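Local atomic coordinates of mandelate racemase/muconate lactonizing enzyme, C-terminal domain protein (PDB entry 4DWD), a protein that binds magnesium and belongs to the mandelate racemase branch of the enolase superfamily, where it may act as a hydro-lyase. Residues E294-H306 and T320-G332. Residues are numbered along the deposited sequence; the frame is centred on the assembly and turned at random.
Sequences EFVPHQTQPGVGH and TKPVELADRWDRG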
# COMPACT_ATOMS: atom_id res chain seq x y z
N GLU B 294 -12.29 -19.52 -3.31
CA GLU B 294 -12.98 -20.80 -3.18
C GLU B 294 -13.90 -20.81 -1.96
O GLU B 294 -13.61 -20.20 -0.94
CB GLU B 294 -11.98 -21.95 -3.05
CG GLU B 294 -11.18 -22.27 -4.31
CD GLU B 294 -10.20 -23.39 -4.04
OE1 GLU B 294 -10.61 -24.58 -4.03
OE2 GLU B 294 -9.01 -23.10 -3.82
N PHE B 295 -15.02 -21.52 -2.09
CA PHE B 295 -16.02 -21.61 -1.02
C PHE B 295 -16.21 -23.08 -0.63
O PHE B 295 -16.77 -23.87 -1.40
CB PHE B 295 -17.33 -20.99 -1.50
CG PHE B 295 -18.36 -20.83 -0.44
CD1 PHE B 295 -18.23 -19.84 0.54
CD2 PHE B 295 -19.47 -21.67 -0.41
CE1 PHE B 295 -19.19 -19.69 1.52
CE2 PHE B 295 -20.45 -21.52 0.57
CZ PHE B 295 -20.29 -20.52 1.54
N VAL B 296 -15.68 -23.46 0.53
CA VAL B 296 -15.59 -24.87 0.94
C VAL B 296 -16.01 -24.95 2.42
O VAL B 296 -15.18 -24.95 3.31
CB VAL B 296 -14.16 -25.44 0.74
CG1 VAL B 296 -14.10 -26.93 1.09
CG2 VAL B 296 -13.66 -25.20 -0.69
N PRO B 297 -17.32 -24.98 2.68
CA PRO B 297 -17.81 -24.86 4.06
C PRO B 297 -17.26 -25.91 5.01
O PRO B 297 -17.11 -27.09 4.65
CB PRO B 297 -19.31 -25.07 3.90
CG PRO B 297 -19.61 -24.55 2.53
CD PRO B 297 -18.42 -24.99 1.70
N HIS B 298 -16.99 -25.48 6.24
CA HIS B 298 -16.76 -26.39 7.36
C HIS B 298 -18.09 -26.96 7.78
O HIS B 298 -19.09 -26.23 7.91
CB HIS B 298 -16.12 -25.59 8.48
CG HIS B 298 -15.93 -26.35 9.77
ND1 HIS B 298 -16.90 -26.47 10.70
CD2 HIS B 298 -14.82 -26.99 10.28
CE1 HIS B 298 -16.43 -27.17 11.75
NE2 HIS B 298 -15.16 -27.49 11.49
N GLN B 299 -18.16 -28.27 7.99
CA GLN B 299 -19.40 -28.86 8.51
C GLN B 299 -19.10 -30.23 9.09
O GLN B 299 -18.57 -31.10 8.40
CB GLN B 299 -20.46 -28.93 7.40
CG GLN B 299 -21.89 -28.77 7.90
CD GLN B 299 -22.32 -29.86 8.85
OE1 GLN B 299 -22.61 -29.61 10.03
NE2 GLN B 299 -22.33 -31.09 8.35
N THR B 300 -19.40 -30.42 10.37
CA THR B 300 -19.01 -31.64 11.09
C THR B 300 -20.17 -32.43 11.66
O THR B 300 -19.94 -33.46 12.28
CB THR B 300 -18.02 -31.32 12.22
OG1 THR B 300 -18.63 -30.40 13.14
CG2 THR B 300 -16.72 -30.72 11.65
N GLN B 301 -21.40 -31.96 11.45
CA GLN B 301 -22.59 -32.63 12.02
C GLN B 301 -23.31 -33.49 10.98
O GLN B 301 -23.44 -33.08 9.83
CB GLN B 301 -23.53 -31.60 12.64
CG GLN B 301 -22.88 -30.67 13.66
CD GLN B 301 -22.17 -31.42 14.78
OE1 GLN B 301 -22.69 -32.41 15.32
NE2 GLN B 301 -20.98 -30.96 15.14
N PRO B 302 -23.81 -34.68 11.39
CA PRO B 302 -24.33 -35.64 10.39
C PRO B 302 -25.81 -35.48 10.03
O PRO B 302 -26.27 -36.13 9.08
CB PRO B 302 -24.12 -36.99 11.09
CG PRO B 302 -24.25 -36.67 12.54
CD PRO B 302 -23.61 -35.31 12.71
N GLY B 303 -26.54 -34.66 10.78
CA GLY B 303 -27.98 -34.55 10.59
C GLY B 303 -28.42 -33.25 9.96
O GLY B 303 -28.16 -32.99 8.77
N VAL B 304 -29.11 -32.42 10.74
CA VAL B 304 -29.67 -31.15 10.23
C VAL B 304 -28.62 -30.27 9.54
O VAL B 304 -28.85 -29.80 8.42
CB VAL B 304 -30.42 -30.38 11.34
CG1 VAL B 304 -30.91 -29.01 10.87
CG2 VAL B 304 -31.60 -31.19 11.83
N GLY B 305 -27.47 -30.07 10.17
CA GLY B 305 -26.43 -29.21 9.58
C GLY B 305 -25.92 -29.76 8.26
O GLY B 305 -25.65 -29.00 7.33
N HIS B 306 -25.80 -31.08 8.16
CA HIS B 306 -25.36 -31.68 6.91
C HIS B 306 -26.35 -31.41 5.81
O HIS B 306 -25.96 -31.04 4.70
CB HIS B 306 -25.19 -33.18 7.10
CG HIS B 306 -24.96 -33.92 5.81
ND1 HIS B 306 -23.76 -33.95 5.19
CD2 HIS B 306 -25.84 -34.66 5.03
CE1 HIS B 306 -23.86 -34.68 4.07
NE2 HIS B 306 -25.13 -35.13 3.97
N THR B 320 -15.11 -26.70 -5.95
CA THR B 320 -13.71 -27.06 -6.17
C THR B 320 -13.20 -28.15 -5.23
O THR B 320 -12.21 -28.83 -5.54
CB THR B 320 -12.79 -25.84 -6.00
OG1 THR B 320 -13.06 -25.22 -4.73
CG2 THR B 320 -13.03 -24.84 -7.12
N LYS B 321 -13.86 -28.30 -4.09
CA LYS B 321 -13.50 -29.33 -3.11
C LYS B 321 -14.78 -30.04 -2.69
O LYS B 321 -15.87 -29.49 -2.84
CB LYS B 321 -12.78 -28.71 -1.89
CG LYS B 321 -11.54 -27.87 -2.23
CD LYS B 321 -10.32 -28.70 -2.57
CE LYS B 321 -9.04 -27.86 -2.60
NZ LYS B 321 -9.05 -26.77 -3.62
N PRO B 322 -14.67 -31.28 -2.20
CA PRO B 322 -15.85 -32.04 -1.82
C PRO B 322 -16.51 -31.56 -0.53
O PRO B 322 -16.00 -30.69 0.16
CB PRO B 322 -15.31 -33.46 -1.62
CG PRO B 322 -13.98 -33.47 -2.28
CD PRO B 322 -13.44 -32.09 -2.08
N VAL B 323 -17.65 -32.17 -0.22
CA VAL B 323 -18.40 -31.92 1.02
C VAL B 323 -17.75 -32.62 2.21
O VAL B 323 -17.44 -33.81 2.16
CB VAL B 323 -19.84 -32.45 0.86
CG1 VAL B 323 -20.63 -32.24 2.16
CG2 VAL B 323 -20.55 -31.76 -0.30
N GLU B 324 -17.56 -31.89 3.31
CA GLU B 324 -16.97 -32.47 4.51
C GLU B 324 -17.82 -33.56 5.16
O GLU B 324 -19.02 -33.38 5.38
CB GLU B 324 -16.67 -31.38 5.54
CG GLU B 324 -15.92 -31.94 6.75
CD GLU B 324 -15.28 -30.90 7.64
OE1 GLU B 324 -15.62 -29.70 7.56
OE2 GLU B 324 -14.45 -31.30 8.48
N LEU B 325 -17.17 -34.69 5.44
CA LEU B 325 -17.73 -35.79 6.22
C LEU B 325 -16.80 -36.10 7.39
O LEU B 325 -15.77 -36.79 7.25
CB LEU B 325 -17.98 -37.03 5.35
CG LEU B 325 -18.54 -38.26 6.10
CD1 LEU B 325 -19.93 -37.96 6.67
CD2 LEU B 325 -18.56 -39.46 5.18
N ALA B 326 -17.17 -35.58 8.56
CA ALA B 326 -16.30 -35.64 9.73
C ALA B 326 -16.52 -36.89 10.60
O ALA B 326 -17.37 -37.73 10.30
CB ALA B 326 -16.42 -34.36 10.56
N ASP B 327 -15.74 -36.99 11.68
CA ASP B 327 -15.69 -38.18 12.52
C ASP B 327 -17.02 -38.55 13.15
O ASP B 327 -17.84 -37.69 13.45
CB ASP B 327 -14.66 -37.99 13.64
CG ASP B 327 -13.37 -37.36 13.14
OD1 ASP B 327 -13.39 -36.14 12.87
OD2 ASP B 327 -12.36 -38.08 13.03
N ARG B 328 -17.21 -39.85 13.34
CA ARG B 328 -18.35 -40.37 14.10
C ARG B 328 -19.70 -39.94 13.54
O ARG B 328 -20.64 -39.66 14.29
CB ARG B 328 -18.22 -40.02 15.59
CG ARG B 328 -16.97 -40.55 16.27
CD ARG B 328 -16.88 -42.07 16.22
NE ARG B 328 -18.16 -42.71 16.56
CZ ARG B 328 -18.55 -43.02 17.79
NH1 ARG B 328 -17.76 -42.77 18.84
NH2 ARG B 328 -19.73 -43.59 17.98
N TRP B 329 -19.79 -39.91 12.22
CA TRP B 329 -21.04 -39.59 11.56
C TRP B 329 -22.12 -40.61 11.84
O TRP B 329 -23.30 -40.32 11.65
CB TRP B 329 -20.84 -39.38 10.06
CG TRP B 329 -20.04 -40.45 9.33
CD1 TRP B 329 -18.66 -40.50 9.10
CD2 TRP B 329 -20.58 -41.63 8.64
NE1 TRP B 329 -18.33 -41.61 8.36
CE2 TRP B 329 -19.43 -42.34 8.06
CE3 TRP B 329 -21.86 -42.17 8.47
CZ2 TRP B 329 -19.58 -43.51 7.33
CZ3 TRP B 329 -21.99 -43.35 7.73
CH2 TRP B 329 -20.88 -44.01 7.19
N ASP B 330 -21.73 -41.79 12.33
CA ASP B 330 -22.69 -42.81 12.77
C ASP B 330 -23.64 -42.29 13.84
O ASP B 330 -24.76 -42.81 13.98
CB ASP B 330 -21.95 -44.06 13.30
CG ASP B 330 -21.12 -43.77 14.55
OD1 ASP B 330 -21.39 -44.35 15.62
OD2 ASP B 330 -20.17 -42.98 14.47
N ARG B 331 -23.22 -41.27 14.59
CA ARG B 331 -24.04 -40.73 15.68
C ARG B 331 -25.30 -40.02 15.18
O ARG B 331 -26.16 -39.65 15.98
CB ARG B 331 -23.23 -39.80 16.60
CG ARG B 331 -23.01 -38.40 16.04
CD ARG B 331 -22.05 -37.58 16.91
NE ARG B 331 -21.86 -36.21 16.42
CZ ARG B 331 -21.11 -35.87 15.37
NH1 ARG B 331 -20.49 -36.80 14.67
NH2 ARG B 331 -21.00 -34.58 15.02
N GLY B 332 -25.42 -39.85 13.86
CA GLY B 332 -26.66 -39.35 13.27
C GLY B 332 -27.86 -40.22 13.61
O GLY B 332 -28.98 -39.73 13.74
O HOH W 1 -7.02 -24.82 -4.19
O HOH W 2 -15.93 -25.98 -3.24
O HOH W 3 -18.59 -28.99 3.30
O HOH W 4 -19.50 -33.85 8.65
O HOH W 5 -21.75 -31.80 5.42
O HOH W 6 -19.97 -36.33 11.66
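OE1 of E294 takes two donors at once: OG1 of T320 at 2.6 Å on the anti lone pair, and NZ of K321 at 2.7 Å, as a salt bridge, on the syn one. Water 1 joins OE2 of the same carboxylate to that ammonium. The lysine chain, bent at chi2 (-77°), comes back to E294 while its CB and CG lie against both methyls of V296, a pairing that suits a long aliphatic stem with a charged end. Waters 2, 3 and 4 then link carbonyls of 294-306 to amides of 320-332, so that water bridges stand in for direct backbone-to-backbone hydrogen bonds. The segments carry the last two parallel strands, 294-295 and 323-325, of the modified TIM barrel of the enolase superfamily, with helix 304-314 between them in the chain. Just past the first strand, ND1 of H298 hydrogen-bonds D271, consistent with the His-Asp dyad of mandelate racemase relatives, and its ring sits beside E249 and E223, seen to bind calcium in this protein. E324, in the middle of strand 323-325, sends OE1 to N of Q299 (2.9 Å, 169°), met from above the carboxylate plane, while OE2 hydrogen-bonds S131 on strand 125-132; a glutamate can thus serve both sides. Beyond it the methyl of A326, small enough to fit, rests on CA, CB and CG2 of T300. R331 closes the far end: its NH2 donates to O of T300 (3.1 Å), near the guanidinium plane, and to OE1 of Q301 (2.8 Å), the amide turned 84° from the guanidinium. P302 lays CD over one guanidinium face. A leucine in place of R331 would probably leave T300 O and Q301 OE1 without this donor and the Q301 amide freer to turn. NH1 meanwhile donates to O of R328.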